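Side-chain contacts in glutamate--tRNA ligase, cytoplasmic (Saccharomyces cerevisiae, PDB 2HRA), which catalyses the attachment of glutamate to tRNA(Glu) and, through the N-terminal GST-like domain described here, takes part in a complex with Arc1p and methionyl-tRNA synthetase: residues A[21-26]-A[75-80]; A[53-58]-A[182-187]; A[125-130]-A[168-173]; A[144-149]-A[162-167]. All coordinates share one frame; numbering follows the deposited sequence.

Overall arrangement
The four contacts sample both halves of the GST-like N-terminal domain; the catalytic part of the synthetase lies outside this fragment. Contacts 1 and 2 share the small mixed sheet, their centres about 15 Å apart, and meet directly where Ile25 N probably donates to Lys54 O across neighbouring strands 21-26 and 51-56. Contacts 3 and 4 belong to the helical half: both use helix 162-172, and their centres are only about 9 Å apart. Contact 2 brings helix 180-195, from the end of the chain, back to the sheet; its centre is about 26 Å from that of contact 3. Both segments of contact 3, and segment 162-167 of contact 4, fall in regions that interact with Arc1p.

Contact 1 of 4, residues A[21-26]-A[75-80]; sequences STLTIN and NKITSK
Lys80 reaches Ser21 along a chain whose CG lies anti to the backbone N (chi1 -162°) and which bends at chi3 and chi4. The hydroxyl faces its ammonium group because Ser21 OG lies beside its own backbone N, chi1 -71°. Lys80 NZ donates to Ser21 OG over 2.6 Å, a bond short but poorly directed: Ser21 OG is also 3.0 Å from Lys80 CE. Asp67 is close to both, but its hydrogen bond to Ser21 OG and ion pair with Lys80 are weak.

An apolar meeting lies two residues farther along the strand and about one turn earlier on the helix. Ile77 CD1 reaches both branches of Leu23, 4.2 Å from CD1 and from CD2, and the side chains cross at about a right angle. Strand 21-26 is central in the mixed sheet, and helix 34-46 links it to parallel strand 51-56 in a beta-alpha-beta crossover of the thioredoxin-like half of the GST-like fold. Leu23 touches Ala40 of that helix, Ile77 Glu36 and Ala39. Replacing Ser21 by alanine removes the hydroxyl, and the ammonium, left with weak pairing to Asp67, would probably be less firmly placed. Leu66 of strand 64-66 touches Ser21, Ile77 and Lys80 alike.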
loop_
_atom_site.group_PDB
_atom_site.type_symbol
_atom_site.label_atom_id
_atom_site.label_comp_id
_atom_site.label_asym_id
_atom_site.label_seq_id
_atom_site.Cartn_x
_atom_site.Cartn_y
_atom_site.Cartn_z
ATOM N N SER A 21 12.689 -13.877 -0.459
ATOM C CA SER A 21 12.242 -13.289 -1.716
ATOM C C SER A 21 12.790 -11.898 -1.750
ATOM O O SER A 21 13.106 -11.325 -0.696
ATOM C CB SER A 21 10.729 -13.195 -1.781
ATOM O OG SER A 21 10.137 -14.462 -1.915
ATOM N N THR A 22 12.867 -11.323 -2.947
ATOM C CA THR A 22 13.305 -9.938 -3.081
ATOM C C THR A 22 12.148 -9.102 -3.602
ATOM O O THR A 22 11.468 -9.518 -4.548
ATOM C CB THR A 22 14.498 -9.821 -4.028
ATOM O OG1 THR A 22 15.523 -10.700 -3.562
ATOM C CG2 THR A 22 15.028 -8.378 -4.056
ATOM N N LEU A 23 11.899 -7.972 -2.938
ATOM C CA LEU A 23 10.950 -6.962 -3.423
ATOM C C LEU A 23 11.683 -5.686 -3.780
ATOM O O LEU A 23 12.206 -4.985 -2.914
ATOM C CB LEU A 23 9.878 -6.644 -2.369
ATOM C CG LEU A 23 8.814 -5.573 -2.729
ATOM C CD1 LEU A 23 8.034 -5.994 -3.948
ATOM C CD2 LEU A 23 7.891 -5.276 -1.531
ATOM N N THR A 24 11.688 -5.354 -5.067
ATOM C CA THR A 24 12.254 -4.095 -5.498
ATOM C C THR A 24 11.187 -2.995 -5.468
ATOM O O THR A 24 10.068 -3.195 -5.935
ATOM C CB THR A 24 12.877 -4.244 -6.898
ATOM O OG1 THR A 24 13.696 -5.432 -6.931
ATOM C CG2 THR A 24 13.720 -3.028 -7.229
ATOM N N ILE A 25 11.525 -1.849 -4.889
ATOM C CA ILE A 25 10.641 -0.686 -4.830
ATOM C C ILE A 25 11.332 0.486 -5.491
ATOM O O ILE A 25 12.461 0.765 -5.177
ATOM C CB ILE A 25 10.267 -0.308 -3.370
ATOM C CG1 ILE A 25 9.558 -1.478 -2.685
ATOM C CG2 ILE A 25 9.312 0.882 -3.339
ATOM C CD1 ILE A 25 8.085 -1.646 -3.139
ATOM N N ASN A 26 10.630 1.168 -6.403
ATOM C CA ASN A 26 11.192 2.239 -7.233
ATOM C C ASN A 26 10.764 3.596 -6.689
ATOM O O ASN A 26 9.588 3.896 -6.689
ATOM C CB ASN A 26 10.673 2.066 -8.666
ATOM C CG ASN A 26 11.225 3.100 -9.648
ATOM O OD1 ASN A 26 11.928 4.048 -9.270
ATOM N ND2 ASN A 26 10.903 2.913 -10.932
ATOM N N ASN A 75 -0.684 -8.809 -5.342
ATOM C CA ASN A 75 -1.331 -10.095 -5.170
ATOM C C ASN A 75 -0.353 -11.262 -5.089
ATOM O O ASN A 75 -0.644 -12.288 -4.459
ATOM C CB ASN A 75 -2.318 -10.344 -6.289
ATOM C CG ASN A 75 -3.608 -9.573 -6.110
ATOM O OD1 ASN A 75 -4.167 -9.500 -5.012
ATOM N ND2 ASN A 75 -4.106 -9.010 -7.204
ATOM N N LYS A 76 0.782 -11.123 -5.761
ATOM C CA LYS A 76 1.809 -12.123 -5.682
ATOM C C LYS A 76 2.417 -12.158 -4.279
ATOM O O LYS A 76 2.697 -13.225 -3.777
ATOM C CB LYS A 76 2.861 -11.910 -6.776
ATOM C CG LYS A 76 2.328 -12.202 -8.177
ATOM C CD LYS A 76 3.400 -12.139 -9.246
ATOM C CE LYS A 76 3.031 -12.982 -10.462
ATOM N NZ LYS A 76 1.986 -12.374 -11.325
ATOM N N ILE A 77 2.578 -11.014 -3.618
ATOM C CA ILE A 77 3.128 -11.028 -2.247
ATOM C C ILE A 77 2.153 -11.754 -1.311
ATOM O O ILE A 77 2.502 -12.624 -0.496
ATOM C CB ILE A 77 3.356 -9.597 -1.742
ATOM C CG1 ILE A 77 4.369 -8.870 -2.637
ATOM C CG2 ILE A 77 3.812 -9.601 -0.259
ATOM C CD1 ILE A 77 4.371 -7.366 -2.422
ATOM N N THR A 78 0.904 -11.408 -1.533
ATOM C CA THR A 78 -0.240 -11.770 -0.742
ATOM C C THR A 78 -0.513 -13.281 -0.801
ATOM O O THR A 78 -0.811 -13.882 0.214
ATOM C CB THR A 78 -1.400 -10.930 -1.267
ATOM O OG1 THR A 78 -1.555 -9.764 -0.423
ATOM C CG2 THR A 78 -2.636 -11.730 -1.482
ATOM N N SER A 79 -0.371 -13.856 -1.989
ATOM C CA SER A 79 -0.606 -15.272 -2.236
ATOM C C SER A 79 0.609 -16.122 -1.863
ATOM O O SER A 79 0.474 -17.278 -1.411
ATOM C CB SER A 79 -0.971 -15.454 -3.711
ATOM O OG SER A 79 -0.931 -16.819 -4.057
ATOM N N LYS A 80 1.793 -15.549 -2.053
ATOM C CA LYS A 80 3.046 -16.184 -1.652
ATOM C C LYS A 80 3.108 -16.283 -0.140
ATOM O O LYS A 80 3.556 -17.304 0.401
ATOM C CB LYS A 80 4.229 -15.357 -2.133
ATOM C CG LYS A 80 5.557 -16.073 -2.176
ATOM C CD LYS A 80 6.659 -15.040 -2.422
ATOM C CE LYS A 80 7.756 -15.542 -3.310
ATOM N NZ LYS A 80 8.635 -16.519 -2.606
#

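Contact 2 of 4, residues A[53-58]-A[182-187]; sequences IKLVDD and DFLSKS
Leu55 on the strand meets Leu184 and Ser187 on the helix through two different methyls, and these van der Waals contacts of Leu55 carry most of the interface. Its CD2 lies 3.6 Å from Leu184 CD1, the two leucines sliding past each other in opposite directions. Its CD1 presses on the next turn, 3.3 Å from Ser187 CB, closer than ordinary carbon-carbon contact, and the same methyl comes equally near the backbone oxygen of Ser187. The packing is therefore tight at this one spot. With CG beside the backbone N (chi1 -52°), Leu55 spreads its fork between the two helix residues. The aromatic contact is looser: Ile53 CG2 approaches the edge of the Phe183 ring near its plane, 4.2 Å from CE2, the side chains coming from opposite directions.

Between the two segments the contact is van der Waals only; the side-chain bonds of Ser187 and Lys54 beside it are local. Ser187 OG donates to Phe183 O at 2.7 Å, from the opposite face of the carbonyl plane to Ser187 N, so two donors of one residue grip that oxygen. The same hydroxyl oxygen stands above the Phe183 ring, offset toward its rim. On the strand, Lys54 NZ donates to Leu55 O at 3.0 Å from above the carbonyl plane.

Phe183 also packs on Leu37 and Arg41, and Ile53 on Leu37, which brings in helix 34-46. The strand and helix axes approach to 10.0 Å and cross at -60°: helix 180-195, following the helical half, lies against an outermost strand of the thioredoxin-like sheet, joining the two halves of the GST fold.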
loop_
_atom_site.group_PDB
_atom_site.type_symbol
_atom_site.label_atom_id
_atom_site.label_comp_id
_atom_site.label_asym_id
_atom_site.label_seq_id
_atom_site.Cartn_x
_atom_site.Cartn_y
_atom_site.Cartn_z
ATOM N N ILE A 53 14.245 -6.158 0.888
ATOM C CA ILE A 53 13.772 -4.999 0.153
ATOM C C ILE A 53 14.954 -4.404 -0.588
ATOM O O ILE A 53 16.021 -4.256 -0.025
ATOM C CB ILE A 53 13.108 -3.969 1.082
ATOM C CG1 ILE A 53 11.878 -4.601 1.744
ATOM C CG2 ILE A 53 12.734 -2.721 0.312
ATOM C CD1 ILE A 53 11.231 -3.750 2.815
ATOM N N LYS A 54 14.769 -4.120 -1.866
ATOM C CA LYS A 54 15.821 -3.567 -2.711
ATOM C C LYS A 54 15.261 -2.312 -3.371
ATOM O O LYS A 54 14.077 -2.257 -3.682
ATOM C CB LYS A 54 16.250 -4.567 -3.776
ATOM C CG LYS A 54 17.460 -4.124 -4.609
ATOM C CD LYS A 54 17.315 -4.498 -6.078
ATOM C CE LYS A 54 18.476 -3.970 -6.931
ATOM N NZ LYS A 54 18.380 -2.496 -7.226
ATOM N N LEU A 55 16.113 -1.311 -3.547
ATOM C CA LEU A 55 15.709 -0.029 -4.093
ATOM C C LEU A 55 16.259 0.236 -5.476
ATOM O O LEU A 55 17.412 -0.080 -5.788
ATOM C CB LEU A 55 16.197 1.103 -3.217
ATOM C CG LEU A 55 15.879 1.040 -1.751
ATOM C CD1 LEU A 55 16.808 2.026 -1.047
ATOM C CD2 LEU A 55 14.401 1.348 -1.502
ATOM N N VAL A 56 15.419 0.842 -6.304
ATOM C CA VAL A 56 15.876 1.445 -7.551
ATOM C C VAL A 56 15.274 2.838 -7.570
ATOM O O VAL A 56 14.382 3.134 -6.783
ATOM C CB VAL A 56 15.501 0.598 -8.777
ATOM C CG1 VAL A 56 16.070 -0.818 -8.603
ATOM C CG2 VAL A 56 13.971 0.565 -9.001
ATOM N N ASP A 57 15.796 3.702 -8.429
ATOM C CA ASP A 57 15.380 5.095 -8.447
ATOM C C ASP A 57 15.473 5.540 -9.885
ATOM O O ASP A 57 16.409 6.230 -10.295
ATOM C CB ASP A 57 16.273 5.934 -7.530
ATOM C CG ASP A 57 15.653 7.267 -7.158
ATOM O OD1 ASP A 57 16.329 8.291 -7.346
ATOM O OD2 ASP A 57 14.501 7.305 -6.683
ATOM N N ASP A 58 14.497 5.095 -10.664
ATOM C CA ASP A 58 14.537 5.297 -12.099
ATOM C C ASP A 58 13.124 5.209 -12.598
ATOM O O ASP A 58 12.489 4.176 -12.446
ATOM C CB ASP A 58 15.391 4.214 -12.751
ATOM C CG ASP A 58 15.458 4.354 -14.254
ATOM O OD1 ASP A 58 14.857 5.308 -14.803
ATOM O OD2 ASP A 58 16.123 3.502 -14.891
ATOM N N ASP A 182 8.812 7.513 5.053
ATOM C CA ASP A 182 10.119 7.833 5.663
ATOM C C ASP A 182 11.170 6.730 5.463
ATOM O O ASP A 182 12.320 7.025 5.160
ATOM C CB ASP A 182 9.968 8.124 7.158
ATOM C CG ASP A 182 9.288 9.461 7.425
ATOM O OD1 ASP A 182 9.025 9.755 8.616
ATOM O OD2 ASP A 182 9.046 10.218 6.453
ATOM N N PHE A 183 10.769 5.470 5.615
ATOM C CA PHE A 183 11.658 4.360 5.315
ATOM C C PHE A 183 12.160 4.419 3.886
ATOM O O PHE A 183 13.340 4.242 3.611
ATOM C CB PHE A 183 10.975 3.007 5.507
ATOM C CG PHE A 183 11.764 1.867 4.910
ATOM C CD1 PHE A 183 12.854 1.331 5.590
ATOM C CD2 PHE A 183 11.467 1.382 3.654
ATOM C CE1 PHE A 183 13.603 0.315 5.026
ATOM C CE2 PHE A 183 12.228 0.356 3.091
ATOM C CZ PHE A 183 13.282 -0.173 3.778
ATOM N N LEU A 184 11.250 4.643 2.964
ATOM C CA LEU A 184 11.613 4.684 1.561
ATOM C C LEU A 184 12.537 5.865 1.249
ATOM O O LEU A 184 13.545 5.717 0.554
ATOM C CB LEU A 184 10.338 4.709 0.710
ATOM C CG LEU A 184 10.512 4.570 -0.786
ATOM C CD1 LEU A 184 11.423 3.416 -1.145
ATOM C CD2 LEU A 184 9.112 4.429 -1.416
ATOM N N SER A 185 12.216 7.025 1.795
ATOM C CA SER A 185 12.978 8.234 1.502
ATOM C C SER A 185 14.357 8.305 2.175
ATOM O O SER A 185 15.305 8.859 1.591
ATOM C CB SER A 185 12.128 9.480 1.798
ATOM O OG SER A 185 12.273 9.940 3.128
ATOM N N LYS A 186 14.485 7.759 3.388
ATOM C CA LYS A 186 15.814 7.611 4.029
ATOM C C LYS A 186 16.690 6.582 3.325
ATOM O O LYS A 186 17.875 6.784 3.190
ATOM C CB LYS A 186 15.681 7.252 5.520
ATOM C CG LYS A 186 15.095 8.403 6.328
ATOM C CD LYS A 186 14.609 8.005 7.734
ATOM C CE LYS A 186 13.798 9.143 8.397
ATOM N NZ LYS A 186 14.643 10.332 8.784
ATOM N N SER A 187 16.101 5.482 2.877
ATOM C CA SER A 187 16.826 4.465 2.149
ATOM C C SER A 187 17.310 4.965 0.802
ATOM O O SER A 187 18.376 4.586 0.340
ATOM C CB SER A 187 15.939 3.250 1.941
ATOM O OG SER A 187 15.566 2.741 3.188
#

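Contact 3 of 4, residues A[125-130]-A[168-173]; sequences LRTFIL and YTLLEM
Thr127 and Phe128 meet Leu170 and Leu171 through carbon alone, and the CD2 methyl of Leu170 meets both Thr127 and Phe128. Among the methyl contacts, Thr127 CG2 stands 3.4 Å from Leu170 CD2, tighter than usual van der Waals distance, with the side chains crossing at about a right angle. Leu170 reaches out to this spot because its CG is anti to the backbone N (chi1 180°).

The aromatic contacts centre on the Phe128 atom CE2, which lies 3.9 Å from Leu170 CD2 and equally 3.9 Å from Leu171 CD2. Both methyls come in at a slant to the ring. Within the loop, Thr127 CG2 sits 3.8 Å above the Phe128 ring plane, over its centre, with the geometry of a CH-pi contact. One threonine methyl thus packs on the phenylalanine and on the leucine at once, which should limit the ring's freedom to shift.

Both segments lie in regions that interact with Arc1p, and the two regions therefore touch each other here. The loop runs from helix 109-122 to helix 137-148 and lies against helix 162-172; Phe128 and Leu171 both touch Tyr135, while Phe128 also rests on Asp139 and Leu171 on Trp143 of helix 137-148.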
loop_
_atom_site.group_PDB
_atom_site.type_symbol
_atom_site.label_atom_id
_atom_site.label_comp_id
_atom_site.label_asym_id
_atom_site.label_seq_id
_atom_site.Cartn_x
_atom_site.Cartn_y
_atom_site.Cartn_z
ATOM N N LEU A 125 -19.672 1.263 9.742
ATOM C CA LEU A 125 -19.937 0.510 10.948
ATOM C C LEU A 125 -18.765 -0.409 11.350
ATOM O O LEU A 125 -18.916 -1.248 12.230
ATOM C CB LEU A 125 -21.245 -0.288 10.766
ATOM C CG LEU A 125 -22.547 0.479 10.972
ATOM C CD1 LEU A 125 -23.730 -0.405 10.639
ATOM C CD2 LEU A 125 -22.639 0.951 12.410
ATOM N N ARG A 126 -17.600 -0.170 10.750
ATOM C CA ARG A 126 -16.445 -1.056 10.768
ATOM C C ARG A 126 -15.162 -0.266 11.072
ATOM O O ARG A 126 -15.013 0.841 10.567
ATOM C CB ARG A 126 -16.291 -1.659 9.366
ATOM C CG ARG A 126 -17.374 -2.623 8.992
ATOM C CD ARG A 126 -17.025 -3.455 7.799
ATOM N NE ARG A 126 -18.123 -4.363 7.456
ATOM C CZ ARG A 126 -19.174 -4.029 6.696
ATOM N NH1 ARG A 126 -19.303 -2.816 6.172
ATOM N NH2 ARG A 126 -20.128 -4.918 6.456
ATOM N N THR A 127 -14.231 -0.834 11.847
ATOM C CA THR A 127 -12.882 -0.257 11.983
ATOM C C THR A 127 -12.045 -0.482 10.720
ATOM O O THR A 127 -11.386 0.441 10.205
ATOM C CB THR A 127 -12.134 -0.862 13.163
ATOM O OG1 THR A 127 -12.955 -0.734 14.314
ATOM C CG2 THR A 127 -10.820 -0.119 13.417
ATOM N N PHE A 128 -12.096 -1.708 10.218
ATOM C CA PHE A 128 -11.355 -2.101 9.031
ATOM C C PHE A 128 -12.331 -2.544 7.951
ATOM O O PHE A 128 -13.467 -2.840 8.235
ATOM C CB PHE A 128 -10.366 -3.209 9.380
ATOM C CG PHE A 128 -9.364 -2.782 10.394
ATOM C CD1 PHE A 128 -9.263 -3.427 11.606
ATOM C CD2 PHE A 128 -8.592 -1.666 10.172
ATOM C CE1 PHE A 128 -8.364 -2.995 12.557
ATOM C CE2 PHE A 128 -7.709 -1.237 11.108
ATOM C CZ PHE A 128 -7.599 -1.899 12.304
ATOM N N ILE A 129 -11.863 -2.585 6.711
ATOM C CA ILE A 129 -12.743 -2.730 5.547
ATOM C C ILE A 129 -13.620 -3.966 5.592
ATOM O O ILE A 129 -14.817 -3.902 5.282
ATOM C CB ILE A 129 -11.945 -2.652 4.215
ATOM C CG1 ILE A 129 -11.542 -1.178 3.976
ATOM C CG2 ILE A 129 -12.808 -3.193 3.058
ATOM C CD1 ILE A 129 -10.415 -0.936 2.917
ATOM N N LEU A 130 -13.050 -5.076 6.051
ATOM C CA LEU A 130 -13.788 -6.321 6.093
ATOM C C LEU A 130 -14.324 -6.642 7.472
ATOM O O LEU A 130 -14.961 -7.669 7.647
ATOM C CB LEU A 130 -12.956 -7.476 5.543
ATOM C CG LEU A 130 -12.579 -7.366 4.076
ATOM C CD1 LEU A 130 -11.686 -8.532 3.707
ATOM C CD2 LEU A 130 -13.854 -7.302 3.198
ATOM N N TYR A 168 -7.876 6.003 7.931
ATOM C CA TYR A 168 -6.557 6.345 7.389
ATOM C C TYR A 168 -5.614 6.797 8.527
ATOM O O TYR A 168 -4.472 6.337 8.628
ATOM C CB TYR A 168 -6.665 7.406 6.276
ATOM C CG TYR A 168 -5.341 7.700 5.579
ATOM C CD1 TYR A 168 -5.015 7.087 4.387
ATOM C CD2 TYR A 168 -4.414 8.593 6.128
ATOM C CE1 TYR A 168 -3.779 7.323 3.770
ATOM C CE2 TYR A 168 -3.195 8.839 5.518
ATOM C CZ TYR A 168 -2.886 8.189 4.335
ATOM O OH TYR A 168 -1.680 8.404 3.703
ATOM N N THR A 169 -6.108 7.661 9.403
ATOM C CA THR A 169 -5.354 8.099 10.580
ATOM C C THR A 169 -5.031 6.951 11.541
ATOM O O THR A 169 -3.911 6.881 12.068
ATOM C CB THR A 169 -6.129 9.180 11.297
ATOM O OG1 THR A 169 -6.355 10.232 10.352
ATOM C CG2 THR A 169 -5.374 9.730 12.517
ATOM N N LEU A 170 -5.980 6.049 11.747
ATOM C CA LEU A 170 -5.734 4.893 12.596
ATOM C C LEU A 170 -4.519 4.149 12.065
ATOM O O LEU A 170 -3.514 3.979 12.771
ATOM C CB LEU A 170 -6.945 3.955 12.620
ATOM C CG LEU A 170 -6.760 2.707 13.490
ATOM C CD1 LEU A 170 -6.427 3.064 14.962
ATOM C CD2 LEU A 170 -8.024 1.887 13.366
ATOM N N LEU A 171 -4.607 3.734 10.803
ATOM C CA LEU A 171 -3.530 2.978 10.174
ATOM C C LEU A 171 -2.214 3.769 10.090
ATOM O O LEU A 171 -1.145 3.199 10.289
ATOM C CB LEU A 171 -3.958 2.454 8.790
ATOM C CG LEU A 171 -4.986 1.317 8.869
ATOM C CD1 LEU A 171 -5.591 1.018 7.510
ATOM C CD2 LEU A 171 -4.374 0.033 9.480
ATOM N N GLU A 172 -2.297 5.073 9.847
ATOM C CA GLU A 172 -1.106 5.918 9.796
ATOM C C GLU A 172 -0.317 5.920 11.129
ATOM O O GLU A 172 0.907 5.978 11.110
ATOM C CB GLU A 172 -1.486 7.341 9.386
ATOM C CG GLU A 172 -0.325 8.295 9.176
ATOM C CD GLU A 172 -0.803 9.700 8.884
ATOM O OE1 GLU A 172 -0.395 10.260 7.853
ATOM O OE2 GLU A 172 -1.605 10.247 9.684
ATOM N N MET A 173 -1.004 5.842 12.265
ATOM C CA MET A 173 -0.337 5.749 13.571
ATOM C C MET A 173 0.410 4.413 13.798
ATOM O O MET A 173 1.169 4.277 14.756
ATOM C CB MET A 173 -1.343 5.950 14.709
ATOM C CG MET A 173 -1.953 7.331 14.769
ATOM S SD MET A 173 -3.179 7.521 16.095
ATOM C CE MET A 173 -4.335 6.182 15.779
#

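Contact 4 of 4, residues A[144-149]-A[162-167]; sequences GALRSN and VNVSRW
Leu146 points from helix 137-148 toward helix 162-172, and a single methyl, CD1, does the touching on both Val164 and Trp167. Leucine and tryptophan side chains meet at a slant, the methyl arriving at the edge of the indole, near the ring plane, 3.8 Å from CZ3. Toward the valine it lies 4.1 Å from CG1, and there the two side chains cross at about a right angle. The leucine CG is anti to its carbonyl carbon (chi1 -62°), which extends the branch across the gap between the helices, where the nearest CA atoms, of Leu146 and Val164, are 10.1 Å apart.

The indole is turned so that its edges do the work. Trp167 CG lies anti to the backbone N (chi1 162°), carrying the ring out across the gap toward Leu146, and the carbonyl oxygen of Val164 lies in the ring plane at the edge, 3.6 Å from Trp167 CE3. On the five-membered ring, Trp167 NE1 donates to Asp139 OD2. Asp139 belongs to the same helix as Leu146, so the tryptophan engages helix 137-148 at two places.

Leu116 and Leu119 of helix 109-122, Leu104 of helix 90-104 and Cys152 of helix 152-158 also touch Leu146, placing it in the core of the helical half of the domain; segment 162-167 belongs to a region that interacts with Arc1p. Chemically, the contact divides its tasks: buried methyl and ring carbon supply apolar packing, whereas the bond from the buried indole nitrogen to a carboxylate satisfies that polar atom and probably fixes how the ring is turned.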
loop_
_atom_site.group_PDB
_atom_site.type_symbol
_atom_site.label_atom_id
_atom_site.label_comp_id
_atom_site.label_asym_id
_atom_site.label_seq_id
_atom_site.Cartn_x
_atom_site.Cartn_y
_atom_site.Cartn_z
ATOM N N GLY A 144 -2.303 2.066 0.969
ATOM C CA GLY A 144 -1.198 2.337 0.047
ATOM C C GLY A 144 -1.617 3.149 -1.153
ATOM O O GLY A 144 -0.973 4.136 -1.503
ATOM N N ALA A 145 -2.729 2.771 -1.770
ATOM C CA ALA A 145 -3.264 3.508 -2.914
ATOM C C ALA A 145 -3.494 4.980 -2.541
ATOM O O ALA A 145 -3.093 5.887 -3.280
ATOM C CB ALA A 145 -4.556 2.850 -3.427
ATOM N N LEU A 146 -4.131 5.245 -1.403
ATOM C CA LEU A 146 -4.423 6.654 -1.029
ATOM C C LEU A 146 -3.163 7.432 -0.628
ATOM O O LEU A 146 -3.036 8.641 -0.924
ATOM C CB LEU A 146 -5.512 6.722 0.074
ATOM C CG LEU A 146 -6.894 6.140 -0.308
ATOM C CD1 LEU A 146 -7.801 6.091 0.932
ATOM C CD2 LEU A 146 -7.573 6.929 -1.417
ATOM N N ARG A 147 -2.204 6.753 -0.010
ATOM C CA ARG A 147 -0.904 7.352 0.300
ATOM C C ARG A 147 -0.239 7.812 -0.987
ATOM O O ARG A 147 0.386 8.859 -1.025
ATOM C CB ARG A 147 0.026 6.375 1.042
ATOM C CG ARG A 147 1.382 6.947 1.490
ATOM C CD ARG A 147 1.178 8.244 2.270
ATOM N NE ARG A 147 2.413 8.915 2.643
ATOM C CZ ARG A 147 3.044 9.803 1.894
ATOM N NH1 ARG A 147 2.589 10.149 0.690
ATOM N NH2 ARG A 147 4.154 10.337 2.349
ATOM N N SER A 148 -0.386 7.031 -2.042
ATOM C CA SER A 148 0.276 7.353 -3.316
ATOM C C SER A 148 -0.428 8.519 -4.032
ATOM O O SER A 148 0.173 9.192 -4.868
ATOM C CB SER A 148 0.314 6.109 -4.227
ATOM O OG SER A 148 -0.883 6.013 -5.012
ATOM N N ASN A 149 -1.703 8.756 -3.711
ATOM C CA ASN A 149 -2.560 9.690 -4.468
ATOM C C ASN A 149 -2.824 10.980 -3.716
ATOM O O ASN A 149 -3.705 11.036 -2.854
ATOM C CB ASN A 149 -3.889 9.024 -4.777
ATOM C CG ASN A 149 -4.720 9.777 -5.767
ATOM O OD1 ASN A 149 -5.564 9.173 -6.426
ATOM N ND2 ASN A 149 -4.500 11.094 -5.905
ATOM N N VAL A 162 -15.583 10.888 6.609
ATOM C CA VAL A 162 -14.937 10.972 7.899
ATOM C C VAL A 162 -14.562 9.574 8.342
ATOM O O VAL A 162 -13.634 9.406 9.114
ATOM C CB VAL A 162 -15.781 11.662 8.984
ATOM C CG1 VAL A 162 -16.031 13.140 8.608
ATOM C CG2 VAL A 162 -17.088 10.988 9.184
ATOM N N ASN A 163 -15.245 8.584 7.808
ATOM C CA ASN A 163 -14.891 7.205 8.115
ATOM C C ASN A 163 -13.568 6.853 7.462
ATOM O O ASN A 163 -12.695 6.249 8.091
ATOM C CB ASN A 163 -15.987 6.284 7.648
ATOM C CG ASN A 163 -17.318 6.639 8.266
ATOM O OD1 ASN A 163 -17.399 6.908 9.473
ATOM N ND2 ASN A 163 -18.357 6.629 7.466
ATOM N N VAL A 164 -13.378 7.297 6.228
ATOM C CA VAL A 164 -12.086 7.124 5.543
ATOM C C VAL A 164 -10.999 7.873 6.311
ATOM O O VAL A 164 -9.918 7.368 6.562
ATOM C CB VAL A 164 -12.147 7.641 4.063
ATOM C CG1 VAL A 164 -10.736 7.625 3.426
ATOM C CG2 VAL A 164 -13.123 6.765 3.237
ATOM N N SER A 165 -11.304 9.102 6.688
ATOM C CA SER A 165 -10.345 9.912 7.428
ATOM C C SER A 165 -9.860 9.203 8.692
ATOM O O SER A 165 -8.661 9.121 8.959
ATOM C CB SER A 165 -11.000 11.241 7.798
ATOM O OG SER A 165 -10.049 12.098 8.365
ATOM N N ARG A 166 -10.803 8.690 9.462
ATOM C CA ARG A 166 -10.490 8.081 10.748
ATOM C C ARG A 166 -9.771 6.749 10.571
ATOM O O ARG A 166 -8.791 6.460 11.265
ATOM C CB ARG A 166 -11.767 7.930 11.553
ATOM C CG ARG A 166 -12.291 9.273 12.049
ATOM C CD ARG A 166 -13.618 9.166 12.752
ATOM N NE ARG A 166 -14.057 10.472 13.255
ATOM C CZ ARG A 166 -15.329 10.844 13.418
ATOM N NH1 ARG A 166 -16.316 10.018 13.115
ATOM N NH2 ARG A 166 -15.612 12.055 13.881
ATOM N N TRP A 167 -10.215 5.964 9.602
ATOM C CA TRP A 167 -9.516 4.723 9.238
ATOM C C TRP A 167 -8.076 4.973 8.749
ATOM O O TRP A 167 -7.186 4.211 9.089
ATOM C CB TRP A 167 -10.340 3.976 8.193
ATOM C CG TRP A 167 -9.663 2.929 7.388
ATOM C CD1 TRP A 167 -9.598 1.602 7.662
ATOM C CD2 TRP A 167 -9.022 3.111 6.113
ATOM N NE1 TRP A 167 -8.950 0.947 6.640
ATOM C CE2 TRP A 167 -8.578 1.852 5.686
ATOM C CE3 TRP A 167 -8.823 4.217 5.276
ATOM C CZ2 TRP A 167 -7.901 1.659 4.475
ATOM C CZ3 TRP A 167 -8.136 4.026 4.054
ATOM C CH2 TRP A 167 -7.681 2.773 3.680
#